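Local coordinates for CLIP-associating protein 2 (Mus musculus, PDB 3WOZ) that contributes to microtubule dynamics through its TOG domains, HEAT-repeat modules of the kind that bind tubulin, at residues F63-E68 with V104-V108; L112-R116 with Y150-L154; N121-F125 with Q157-F163; M129-V133 with E168-A172. One frame throughout, in Å; residues are numbered along the deposited sequence.

Contact 1: F63-E68 with V104-V108; sequences FSMFLE and VQAKV
Successive HEAT repeats of this TOG domain lay their first helices side by side, and here helix 60-77 meets helix 102-118. Both segments are regular alpha-helix, running 28° from parallel with axes 9.4 Å apart; S64 faces V104 (CA-CA 6.4 Å) and L67 faces K107 (CA-CA 6.0 Å). K107, L67 and V104 lose the most surface. L67 (m,t) points at the partner, and its CD1 lies 3.6 Å from CG2 of V108, 3.8 Å from CB of K107 and 3.9 Å from CG1 of V104. The small S64 leaves room for V104, whose CG2 lies 3.5 Å from OG of S64. V104 (t) also sets CG1 3.9 Å from CE1 at the edge of the F63 ring. K107 (m,t,t,p) suits the border between core and solvent: its CD passes 3.8 Å from OG of S64, while NZ comes 4.0 Å from OE2 of E68, beyond salt-bridge range. Helix 85-96 covers F63, L67 and V108. Water 1 joins the backbones, donating to O of L67 (2.7 Å) and O of K107 (2.8 Å).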
loop_
_atom_site.group_PDB
_atom_site.type_symbol
_atom_site.label_atom_id
_atom_site.label_comp_id
_atom_site.label_asym_id
_atom_site.label_seq_id
_atom_site.Cartn_x
_atom_site.Cartn_y
_atom_site.Cartn_z
ATOM N N PHE A 63 -1.751 -13.835 12.272
ATOM C CA PHE A 63 -1.859 -12.780 11.262
ATOM C C PHE A 63 -2.110 -11.403 11.881
ATOM O O PHE A 63 -1.480 -10.427 11.489
ATOM C CB PHE A 63 -2.930 -13.126 10.214
ATOM C CG PHE A 63 -3.096 -12.083 9.136
ATOM C CD1 PHE A 63 -4.221 -11.263 9.114
ATOM C CD2 PHE A 63 -2.125 -11.914 8.150
ATOM C CE1 PHE A 63 -4.387 -10.297 8.123
ATOM C CE2 PHE A 63 -2.277 -10.950 7.156
ATOM C CZ PHE A 63 -3.413 -10.138 7.141
ATOM N N SER A 64 -3.022 -11.336 12.846
ATOM C CA SER A 64 -3.292 -10.097 13.576
ATOM C C SER A 64 -2.089 -9.607 14.378
ATOM O O SER A 64 -1.829 -8.405 14.429
ATOM C CB SER A 64 -4.511 -10.247 14.479
ATOM O OG SER A 64 -5.686 -9.971 13.745
HETATM N N MSE A 65 -1.365 -10.539 14.996
HETATM C CA MSE A 65 -0.112 -10.220 15.688
HETATM C C MSE A 65 0.972 -9.725 14.724
HETATM O O MSE A 65 1.777 -8.858 15.077
HETATM C CB MSE A 65 0.415 -11.443 16.427
HETATM C CG MSE A 65 -0.359 -11.831 17.670
HETATM SE SE MSE A 65 0.475 -13.421 18.429
HETATM C CE MSE A 65 2.214 -12.638 18.860
ATOM N N PHE A 66 0.996 -10.304 13.524
ATOM C CA PHE A 66 1.917 -9.900 12.460
ATOM C C PHE A 66 1.657 -8.454 12.041
ATOM O O PHE A 66 2.585 -7.650 11.976
ATOM C CB PHE A 66 1.817 -10.870 11.270
ATOM C CG PHE A 66 2.172 -10.265 9.933
ATOM C CD1 PHE A 66 3.481 -9.880 9.639
ATOM C CD2 PHE A 66 1.193 -10.108 8.952
ATOM C CE1 PHE A 66 3.803 -9.332 8.393
ATOM C CE2 PHE A 66 1.504 -9.566 7.700
ATOM C CZ PHE A 66 2.810 -9.173 7.419
ATOM N N LEU A 67 0.392 -8.130 11.776
ATOM C CA LEU A 67 -0.014 -6.758 11.453
ATOM C C LEU A 67 0.404 -5.736 12.512
ATOM O O LEU A 67 0.795 -4.620 12.172
ATOM C CB LEU A 67 -1.523 -6.673 11.231
ATOM C CG LEU A 67 -2.078 -7.328 9.965
ATOM C CD1 LEU A 67 -3.591 -7.226 9.978
ATOM C CD2 LEU A 67 -1.480 -6.706 8.679
ATOM N N GLU A 68 0.317 -6.123 13.784
ATOM C CA GLU A 68 0.722 -5.250 14.890
ATOM C C GLU A 68 2.232 -5.068 14.957
ATOM O O GLU A 68 2.713 -3.993 15.290
ATOM C CB GLU A 68 0.214 -5.787 16.229
ATOM C CG GLU A 68 -1.275 -5.619 16.420
ATOM C CD GLU A 68 -1.812 -6.377 17.621
ATOM O OE1 GLU A 68 -1.428 -7.552 17.820
ATOM O OE2 GLU A 68 -2.635 -5.795 18.360
ATOM N N VAL A 104 -9.563 -6.548 12.411
ATOM C CA VAL A 104 -8.396 -6.828 11.581
ATOM C C VAL A 104 -8.166 -5.723 10.538
ATOM O O VAL A 104 -7.022 -5.327 10.304
ATOM C CB VAL A 104 -8.494 -8.233 10.922
ATOM C CG1 VAL A 104 -7.245 -8.554 10.117
ATOM C CG2 VAL A 104 -8.696 -9.302 11.986
ATOM N N GLN A 105 -9.244 -5.220 9.933
ATOM C CA GLN A 105 -9.162 -4.087 8.999
ATOM C C GLN A 105 -8.515 -2.862 9.635
ATOM O O GLN A 105 -7.759 -2.144 8.976
ATOM C CB GLN A 105 -10.545 -3.698 8.455
ATOM C CG GLN A 105 -11.027 -4.539 7.279
ATOM C CD GLN A 105 -12.147 -3.865 6.474
ATOM O OE1 GLN A 105 -12.117 -2.655 6.232
ATOM N NE2 GLN A 105 -13.135 -4.654 6.061
ATOM N N ALA A 106 -8.827 -2.619 10.910
ATOM C CA ALA A 106 -8.222 -1.516 11.649
ATOM C C ALA A 106 -6.693 -1.641 11.704
ATOM O O ALA A 106 -5.979 -0.641 11.586
ATOM C CB ALA A 106 -8.808 -1.418 13.057
ATOM N N LYS A 107 -6.208 -2.871 11.860
ATOM C CA LYS A 107 -4.775 -3.148 11.942
ATOM C C LYS A 107 -4.073 -2.981 10.589
ATOM O O LYS A 107 -2.919 -2.574 10.539
ATOM C CB LYS A 107 -4.535 -4.556 12.493
ATOM C CG LYS A 107 -4.972 -4.761 13.950
ATOM C CD LYS A 107 -4.965 -6.252 14.296
ATOM C CE LYS A 107 -4.956 -6.505 15.807
ATOM N NZ LYS A 107 -6.172 -5.988 16.501
ATOM N N VAL A 108 -4.774 -3.319 9.508
ATOM C CA VAL A 108 -4.270 -3.126 8.149
ATOM C C VAL A 108 -4.218 -1.633 7.855
ATOM O O VAL A 108 -3.205 -1.126 7.370
ATOM C CB VAL A 108 -5.148 -3.837 7.085
ATOM C CG1 VAL A 108 -4.572 -3.625 5.685
ATOM C CG2 VAL A 108 -5.270 -5.319 7.382
HETATM O O HOH W 1 -1.171 -2.771 12.688
#

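Contact 2: L112-R116 with Y150-L154; sequences LDITR and YIETL
Two long side chains, R116 and Y150, bridge helix segments whose axes come no closer than 11.4 Å. The segments are alpha-helical and cross at -39°, running in roughly the same direction, with L112 opposite Y150 (CA-CA 8.2 Å) and R116 opposite L154 (CA-CA 7.0 Å). Helices 102-118 and 141-155 are the first helices of consecutive HEAT repeats, so this contact helps stack one repeat on the next.

Y150, with chi1 t and chi2 -78°, extends its ring across the gap. Its CE2 lies 3.7 Å from CD2 of L112 and 3.6 Å from the backbone O of L112, and its OH reaches to 3.1 Å from CA of R116. R116 (t,t,p) leaves its helix toward the partner and then folds back. Its CD sits 3.7 Å from the centroid of the Y150 ring and 15° off the normal, a CH-pi contact, while CG lies 3.9 Å from CD1 of L154. The p turn at chi3 returns the guanidinium to its own helix, where NH2 forms a salt bridge with OD1 of D113 (2.6 Å), one turn earlier. T153 (m) hydrogen-bonds through OG1 to the backbone of K149, and its CG2 lies 3.4 Å from NE of R116, over one guanidinium face.

With the charge of R116 met by D113 of its own helix, its aliphatic part packs on Y150 and L154 and T153 covers the guanidinium, so the cross-helix contact is mainly van der Waals and CH-pi.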
loop_
_atom_site.group_PDB
_atom_site.type_symbol
_atom_site.label_atom_id
_atom_site.label_comp_id
_atom_site.label_asym_id
_atom_site.label_seq_id
_atom_site.Cartn_x
_atom_site.Cartn_y
_atom_site.Cartn_z
ATOM N N LEU A 112 -0.994 0.616 6.994
ATOM C CA LEU A 112 -0.987 1.486 5.818
ATOM C C LEU A 112 -0.645 2.928 6.180
ATOM O O LEU A 112 0.117 3.578 5.463
ATOM C CB LEU A 112 -2.338 1.455 5.091
ATOM C CG LEU A 112 -2.683 0.272 4.187
ATOM C CD1 LEU A 112 -4.166 0.317 3.827
ATOM C CD2 LEU A 112 -1.813 0.260 2.918
ATOM N N ASP A 113 -1.217 3.422 7.281
ATOM C CA ASP A 113 -0.984 4.798 7.722
ATOM C C ASP A 113 0.482 5.001 8.106
ATOM O O ASP A 113 1.085 6.018 7.759
ATOM C CB ASP A 113 -1.890 5.165 8.908
ATOM C CG ASP A 113 -3.364 5.245 8.533
ATOM O OD1 ASP A 113 -3.716 5.304 7.331
ATOM O OD2 ASP A 113 -4.187 5.262 9.463
ATOM N N ILE A 114 1.038 4.025 8.821
ATOM C CA ILE A 114 2.450 4.027 9.202
ATOM C C ILE A 114 3.332 4.034 7.948
ATOM O O ILE A 114 4.231 4.861 7.827
ATOM C CB ILE A 114 2.795 2.810 10.115
ATOM C CG1 ILE A 114 1.978 2.845 11.414
ATOM C CG2 ILE A 114 4.294 2.738 10.414
ATOM C CD1 ILE A 114 2.161 4.085 12.251
ATOM N N THR A 115 3.052 3.120 7.020
ATOM C CA THR A 115 3.752 3.060 5.731
ATOM C C THR A 115 3.745 4.417 5.040
ATOM O O THR A 115 4.789 4.911 4.632
ATOM C CB THR A 115 3.115 2.013 4.789
ATOM O OG1 THR A 115 3.116 0.739 5.435
ATOM C CG2 THR A 115 3.892 1.904 3.466
ATOM N N ARG A 116 2.565 5.014 4.934
ATOM C CA ARG A 116 2.381 6.264 4.198
ATOM C C ARG A 116 3.222 7.415 4.737
ATOM O O ARG A 116 3.667 8.266 3.964
ATOM C CB ARG A 116 0.905 6.651 4.188
ATOM C CG ARG A 116 0.457 7.468 2.979
ATOM C CD ARG A 116 -1.066 7.367 2.819
ATOM N NE ARG A 116 -1.724 7.687 4.082
ATOM C CZ ARG A 116 -2.513 6.872 4.776
ATOM N NH1 ARG A 116 -2.809 5.646 4.347
ATOM N NH2 ARG A 116 -3.025 7.310 5.912
ATOM N N TYR A 150 -5.932 5.317 -0.740
ATOM C CA TYR A 150 -4.529 5.521 -0.401
ATOM C C TYR A 150 -3.890 6.583 -1.304
ATOM O O TYR A 150 -3.218 7.493 -0.803
ATOM C CB TYR A 150 -3.763 4.199 -0.460
ATOM C CG TYR A 150 -2.394 4.238 0.188
ATOM C CD1 TYR A 150 -1.301 4.811 -0.471
ATOM C CD2 TYR A 150 -2.185 3.691 1.450
ATOM C CE1 TYR A 150 -0.039 4.842 0.118
ATOM C CE2 TYR A 150 -0.926 3.711 2.041
ATOM C CZ TYR A 150 0.139 4.294 1.371
ATOM O OH TYR A 150 1.387 4.312 1.952
ATOM N N ILE A 151 -4.110 6.477 -2.617
ATOM C CA ILE A 151 -3.668 7.519 -3.564
ATOM C C ILE A 151 -4.123 8.877 -3.069
ATOM O O ILE A 151 -3.311 9.778 -2.894
ATOM C CB ILE A 151 -4.262 7.364 -4.999
ATOM C CG1 ILE A 151 -4.253 5.914 -5.498
ATOM C CG2 ILE A 151 -3.578 8.336 -5.982
ATOM C CD1 ILE A 151 -2.937 5.389 -5.956
ATOM N N GLU A 152 -5.431 9.008 -2.847
ATOM C CA GLU A 152 -6.021 10.272 -2.427
ATOM C C GLU A 152 -5.321 10.848 -1.198
ATOM O O GLU A 152 -4.992 12.031 -1.176
ATOM C CB GLU A 152 -7.521 10.127 -2.155
ATOM C CG GLU A 152 -8.279 11.430 -2.398
ATOM C CD GLU A 152 -9.331 11.733 -1.351
ATOM O OE1 GLU A 152 -9.973 10.790 -0.836
ATOM O OE2 GLU A 152 -9.527 12.935 -1.057
ATOM N N THR A 153 -5.089 10.012 -0.186
ATOM C CA THR A 153 -4.434 10.463 1.048
ATOM C C THR A 153 -2.969 10.839 0.798
ATOM O O THR A 153 -2.467 11.812 1.361
ATOM C CB THR A 153 -4.550 9.409 2.167
ATOM O OG1 THR A 153 -5.907 8.960 2.259
ATOM C CG2 THR A 153 -4.125 9.985 3.511
ATOM N N LEU A 154 -2.293 10.074 -0.059
ATOM C CA LEU A 154 -0.902 10.358 -0.417
ATOM C C LEU A 154 -0.793 11.681 -1.171
ATOM O O LEU A 154 0.174 12.424 -0.995
ATOM C CB LEU A 154 -0.299 9.218 -1.252
ATOM C CG LEU A 154 1.209 9.289 -1.534
ATOM C CD1 LEU A 154 2.024 9.059 -0.264
ATOM C CD2 LEU A 154 1.612 8.294 -2.611
#

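Contact 3: N121-F125 with Q157-F163; sequences NDLQF and QMDPRDF
The loop joining the two helices of a HEAT repeat, residues 157-163, folds against the start of the second helix of the preceding repeat, 121-125. Loops of this class line the edge by which related TOG domains grip tubulin, so this one probably lies on the corresponding edge. Segment 121-125 is alpha-helical; the loop runs extended at M158 and D159 and then makes a 3-10 turn over 160-162, held partly by N of D159 donating to OD1 of D162 (3.0 Å). N121 faces M158 (CA-CA 5.9 Å) and D122 faces D162 (CA-CA 4.9 Å).

N121 (m) suits this border because its amide offers both donor and acceptor: NE2 of Q157 donates to its OD1 (2.9 Å, 171°), and its ND2 donates to water 2 (3.0 Å), which in turn donates to OD1 of D162 (2.8 Å). Beneath lies F125 (t). The methyl CE of selenomethionine M158 is 3.8 Å from the F125 ring centroid, over the face, and SE is 3.6 Å from CD2 of F125, a Met-aromatic contact. CZ of F125 meets CD2 of F163 at 3.5 Å, the ring planes at 88°. The long, flexible M158 fills space beside a rigid ring.

Among the neighbouring helices, F125 and F163 both touch L199 of helix 186-202 and T169 of helix 167-179, whereas L154 of helix 141-155 packs on N121 and F125.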
loop_
_atom_site.group_PDB
_atom_site.type_symbol
_atom_site.label_atom_id
_atom_site.label_comp_id
_atom_site.label_asym_id
_atom_site.label_seq_id
_atom_site.Cartn_x
_atom_site.Cartn_y
_atom_site.Cartn_z
ATOM N N ASN A 121 7.478 10.050 -0.717
ATOM C CA ASN A 121 6.199 10.112 -1.417
ATOM C C ASN A 121 6.266 9.671 -2.884
ATOM O O ASN A 121 5.399 8.927 -3.349
ATOM C CB ASN A 121 5.592 11.515 -1.306
ATOM C CG ASN A 121 5.099 11.842 0.103
ATOM O OD1 ASN A 121 4.619 10.968 0.833
ATOM N ND2 ASN A 121 5.199 13.115 0.481
ATOM N N ASP A 122 7.287 10.136 -3.606
ATOM C CA ASP A 122 7.445 9.793 -5.023
ATOM C C ASP A 122 7.531 8.281 -5.224
ATOM O O ASP A 122 6.833 7.729 -6.079
ATOM C CB ASP A 122 8.646 10.521 -5.662
ATOM C CG ASP A 122 9.975 10.205 -4.982
ATOM O OD1 ASP A 122 9.991 9.838 -3.781
ATOM O OD2 ASP A 122 11.019 10.338 -5.657
ATOM N N LEU A 123 8.356 7.625 -4.409
ATOM C CA LEU A 123 8.516 6.164 -4.438
ATOM C C LEU A 123 7.202 5.419 -4.160
ATOM O O LEU A 123 6.871 4.450 -4.857
ATOM C CB LEU A 123 9.588 5.709 -3.439
ATOM C CG LEU A 123 11.057 6.140 -3.579
ATOM C CD1 LEU A 123 11.874 5.448 -2.504
ATOM C CD2 LEU A 123 11.650 5.837 -4.957
ATOM N N GLN A 124 6.466 5.869 -3.144
ATOM C CA GLN A 124 5.139 5.326 -2.845
ATOM C C GLN A 124 4.214 5.504 -4.041
ATOM O O GLN A 124 3.521 4.573 -4.442
ATOM C CB GLN A 124 4.505 6.040 -1.654
ATOM C CG GLN A 124 5.178 5.842 -0.318
ATOM C CD GLN A 124 4.336 6.423 0.796
ATOM O OE1 GLN A 124 4.761 7.327 1.514
ATOM N NE2 GLN A 124 3.113 5.931 0.917
ATOM N N PHE A 125 4.201 6.715 -4.593
ATOM C CA PHE A 125 3.312 7.056 -5.702
ATOM C C PHE A 125 3.586 6.209 -6.943
ATOM O O PHE A 125 2.650 5.780 -7.624
ATOM C CB PHE A 125 3.409 8.545 -6.041
ATOM C CG PHE A 125 2.383 9.006 -7.040
ATOM C CD1 PHE A 125 2.738 9.220 -8.371
ATOM C CD2 PHE A 125 1.060 9.211 -6.656
ATOM C CE1 PHE A 125 1.792 9.645 -9.304
ATOM C CE2 PHE A 125 0.104 9.636 -7.580
ATOM C CZ PHE A 125 0.470 9.851 -8.908
ATOM N N GLN A 157 -0.392 14.852 0.865
ATOM C CA GLN A 157 0.897 15.077 1.518
ATOM C C GLN A 157 2.077 15.191 0.538
ATOM O O GLN A 157 3.207 15.459 0.944
ATOM C CB GLN A 157 1.160 13.999 2.586
ATOM C CG GLN A 157 1.370 12.577 2.057
ATOM C CD GLN A 157 1.660 11.565 3.161
ATOM O OE1 GLN A 157 0.907 11.449 4.127
ATOM N NE2 GLN A 157 2.748 10.820 3.013
HETATM N N MSE A 158 1.804 14.992 -0.748
HETATM C CA MSE A 158 2.842 15.009 -1.780
HETATM C C MSE A 158 3.311 16.407 -2.163
HETATM O O MSE A 158 2.620 17.397 -1.925
HETATM C CB MSE A 158 2.332 14.316 -3.041
HETATM C CG MSE A 158 2.644 12.845 -3.124
HETATM SE SE MSE A 158 1.547 11.994 -4.478
HETATM C CE MSE A 158 2.418 12.620 -6.108
ATOM N N ASP A 159 4.499 16.468 -2.758
ATOM C CA ASP A 159 4.955 17.651 -3.484
ATOM C C ASP A 159 4.386 17.593 -4.896
ATOM O O ASP A 159 4.201 16.501 -5.431
ATOM C CB ASP A 159 6.484 17.681 -3.559
ATOM C CG ASP A 159 7.127 18.268 -2.319
ATOM O OD1 ASP A 159 6.441 18.989 -1.557
ATOM O OD2 ASP A 159 8.334 18.016 -2.119
ATOM N N PRO A 160 4.100 18.761 -5.507
ATOM C CA PRO A 160 3.616 18.802 -6.893
ATOM C C PRO A 160 4.497 18.042 -7.899
ATOM O O PRO A 160 3.969 17.407 -8.812
ATOM C CB PRO A 160 3.604 20.299 -7.210
ATOM C CG PRO A 160 3.340 20.943 -5.894
ATOM C CD PRO A 160 4.063 20.097 -4.878
ATOM N N ARG A 161 5.817 18.083 -7.724
ATOM C CA ARG A 161 6.728 17.426 -8.670
ATOM C C ARG A 161 6.935 15.930 -8.390
ATOM O O ARG A 161 7.791 15.282 -9.005
ATOM C CB ARG A 161 8.066 18.186 -8.773
ATOM C CG ARG A 161 8.929 17.886 -10.026
ATOM C CD ARG A 161 8.113 17.636 -11.308
ATOM N NE ARG A 161 7.338 18.800 -11.739
ATOM C CZ ARG A 161 6.181 18.737 -12.399
ATOM N NH1 ARG A 161 5.640 17.562 -12.703
ATOM N NH2 ARG A 161 5.553 19.853 -12.746
ATOM N N ASP A 162 6.135 15.379 -7.478
ATOM C CA ASP A 162 6.085 13.932 -7.287
ATOM C C ASP A 162 5.132 13.317 -8.314
ATOM O O ASP A 162 5.136 12.106 -8.534
ATOM C CB ASP A 162 5.635 13.579 -5.867
ATOM C CG ASP A 162 6.658 13.954 -4.807
ATOM O OD1 ASP A 162 6.240 14.212 -3.659
ATOM O OD2 ASP A 162 7.871 13.985 -5.106
ATOM N N PHE A 163 4.318 14.170 -8.934
ATOM C CA PHE A 163 3.354 13.751 -9.942
ATOM C C PHE A 163 3.734 14.298 -11.321
ATOM O O PHE A 163 3.688 15.508 -11.553
ATOM C CB PHE A 163 1.945 14.195 -9.543
ATOM C CG PHE A 163 0.910 13.995 -10.617
ATOM C CD1 PHE A 163 0.359 15.087 -11.278
ATOM C CD2 PHE A 163 0.486 12.718 -10.967
ATOM C CE1 PHE A 163 -0.605 14.909 -12.273
ATOM C CE2 PHE A 163 -0.475 12.532 -11.963
ATOM C CZ PHE A 163 -1.017 13.629 -12.617
HETATM O O HOH W 2 7.165 14.808 -1.055
#

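Contact 4: M129-V133 with E168-A172; sequences MRFTV and ETRLA
A172 is the small residue that lets these helices approach to 8.6 Å between axes. Its CB points at the partner and lies 3.5 Å from SE of selenomethionine M129; CA of M129 and CA of A172 are 5.6 Å apart. M129 bends through m,m (chi3 94°) so that SE drops into the space left by the alanine, also coming within 3.9 Å of CG2 of T169. V133 (m) flanks this centre: its CG1 is 3.7 Å from CA of A172, 4.0 Å from CB of A172 and 3.7 Å from CG of L171, one methyl of the beta-branched valine resting against both residues. T132 adds CG2 at 4.0 Å from O of A172. Its hydroxyl is bonded to the backbone O of L128 and that of T169 to S166, so both threonines can turn their methyls to the interface.

Both segments are alpha-helical, at 47° to one another, and belong to the second helices of adjacent HEAT repeats, 121-133 and 167-179. V133 closes the first of these with phi/psi of -90/-15. Helix 141-155, from the same repeat as 167-179, supplies I151 against M129 and I147 against T132.

Toward solvent the long side chains take over. E168 (m,t) and R130 (m,t,m) start sideways to the interface, but their ends converge: NH1 of R130 pairs with OE1 of E168 at 3.4 Å, a salt bridge whose hydrogen bond is weak.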
loop_
_atom_site.group_PDB
_atom_site.type_symbol
_atom_site.label_atom_id
_atom_site.label_comp_id
_atom_site.label_asym_id
_atom_site.label_seq_id
_atom_site.Cartn_x
_atom_site.Cartn_y
_atom_site.Cartn_z
HETATM N N MSE A 129 1.097 3.718 -9.023
HETATM C CA MSE A 129 0.762 3.823 -10.441
HETATM C C MSE A 129 0.889 2.469 -11.143
HETATM O O MSE A 129 -0.024 2.056 -11.855
HETATM C CB MSE A 129 1.588 4.910 -11.135
HETATM C CG MSE A 129 1.277 6.338 -10.679
HETATM SE SE MSE A 129 -0.600 6.890 -10.768
HETATM C CE MSE A 129 -1.156 6.486 -8.939
ATOM N N ARG A 130 2.002 1.777 -10.912
ATOM C CA ARG A 130 2.212 0.428 -11.447
ATOM C C ARG A 130 1.179 -0.581 -10.933
ATOM O O ARG A 130 0.698 -1.420 -11.697
ATOM C CB ARG A 130 3.634 -0.069 -11.152
ATOM C CG ARG A 130 4.714 0.551 -12.042
ATOM C CD ARG A 130 6.113 0.016 -11.718
ATOM N NE ARG A 130 6.583 0.446 -10.399
ATOM C CZ ARG A 130 7.191 1.606 -10.152
ATOM N NH1 ARG A 130 7.417 2.475 -11.132
ATOM N NH2 ARG A 130 7.571 1.901 -8.915
ATOM N N PHE A 131 0.834 -0.492 -9.648
ATOM C CA PHE A 131 -0.137 -1.408 -9.045
ATOM C C PHE A 131 -1.540 -1.237 -9.635
ATOM O O PHE A 131 -2.253 -2.217 -9.841
ATOM C CB PHE A 131 -0.166 -1.247 -7.521
ATOM C CG PHE A 131 -0.871 -2.366 -6.795
ATOM C CD1 PHE A 131 -0.575 -3.698 -7.074
ATOM C CD2 PHE A 131 -1.806 -2.084 -5.803
ATOM C CE1 PHE A 131 -1.214 -4.731 -6.393
ATOM C CE2 PHE A 131 -2.448 -3.111 -5.113
ATOM C CZ PHE A 131 -2.154 -4.436 -5.412
ATOM N N THR A 132 -1.916 0.010 -9.909
ATOM C CA THR A 132 -3.205 0.332 -10.519
ATOM C C THR A 132 -3.369 -0.346 -11.886
ATOM O O THR A 132 -4.443 -0.859 -12.204
ATOM C CB THR A 132 -3.390 1.861 -10.644
ATOM O OG1 THR A 132 -3.355 2.452 -9.339
ATOM C CG2 THR A 132 -4.720 2.212 -11.315
ATOM N N VAL A 133 -2.296 -0.360 -12.675
ATOM C CA VAL A 133 -2.324 -0.964 -14.009
ATOM C C VAL A 133 -1.947 -2.451 -14.005
ATOM O O VAL A 133 -2.198 -3.152 -14.989
ATOM C CB VAL A 133 -1.424 -0.194 -15.026
ATOM C CG1 VAL A 133 -1.628 1.304 -14.894
ATOM C CG2 VAL A 133 0.051 -0.551 -14.852
ATOM N N GLU A 168 3.368 5.587 -17.642
ATOM C CA GLU A 168 2.775 4.800 -16.555
ATOM C C GLU A 168 1.678 5.553 -15.805
ATOM O O GLU A 168 0.623 4.989 -15.506
ATOM C CB GLU A 168 3.852 4.336 -15.574
ATOM C CG GLU A 168 4.615 3.111 -16.041
ATOM C CD GLU A 168 5.643 2.626 -15.031
ATOM O OE1 GLU A 168 5.969 3.376 -14.081
ATOM O OE2 GLU A 168 6.131 1.487 -15.197
ATOM N N THR A 169 1.934 6.826 -15.518
ATOM C CA THR A 169 0.986 7.666 -14.796
ATOM C C THR A 169 -0.196 8.042 -15.690
ATOM O O THR A 169 -1.315 8.228 -15.208
ATOM C CB THR A 169 1.680 8.915 -14.216
ATOM O OG1 THR A 169 2.878 8.516 -13.540
ATOM C CG2 THR A 169 0.782 9.621 -13.224
ATOM N N ARG A 170 0.066 8.140 -16.991
ATOM C CA ARG A 170 -0.972 8.339 -17.997
ATOM C C ARG A 170 -1.842 7.086 -18.120
ATOM O O ARG A 170 -3.064 7.179 -18.240
ATOM C CB ARG A 170 -0.321 8.672 -19.339
ATOM C CG ARG A 170 -1.209 9.390 -20.337
ATOM C CD ARG A 170 -0.386 10.205 -21.343
ATOM N NE ARG A 170 0.777 9.479 -21.862
ATOM C CZ ARG A 170 2.046 9.839 -21.670
ATOM N NH1 ARG A 170 2.342 10.932 -20.975
ATOM N NH2 ARG A 170 3.024 9.106 -22.183
ATOM N N LEU A 171 -1.196 5.922 -18.084
ATOM C CA LEU A 171 -1.869 4.623 -18.141
ATOM C C LEU A 171 -2.722 4.371 -16.891
ATOM O O LEU A 171 -3.765 3.720 -16.968
ATOM C CB LEU A 171 -0.829 3.505 -18.316
ATOM C CG LEU A 171 -1.227 2.035 -18.506
ATOM C CD1 LEU A 171 -1.880 1.781 -19.859
ATOM C CD2 LEU A 171 -0.007 1.138 -18.335
ATOM N N ALA A 172 -2.274 4.895 -15.752
ATOM C CA ALA A 172 -2.980 4.722 -14.480
ATOM C C ALA A 172 -4.190 5.639 -14.365
ATOM O O ALA A 172 -5.271 5.195 -13.968
ATOM C CB ALA A 172 -2.037 4.938 -13.315
#

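All four contacts join one HEAT repeat to the next within the TOG domain. Contact 1 closes before contact 2 opens; the two share helix 102-118 and have centres 16 Å apart. Contacts 2, 3 and 4 interleave along the chain, each linking helices 102-118 or 121-133 to the repeat that follows. Contacts 3 and 4 share helix 121-133, with centres 14 Å apart, and T169 of contact 4 touches F163 and F125 of contact 3. Contacts 2 and 3, about 11 Å apart between centres, meet where Q157 probably hydrogen-bonds R116. First helices, second helices and a connecting loop thus bind neighbouring repeats into one continuous solenoid, consistent with a rigid tubulin-binding module.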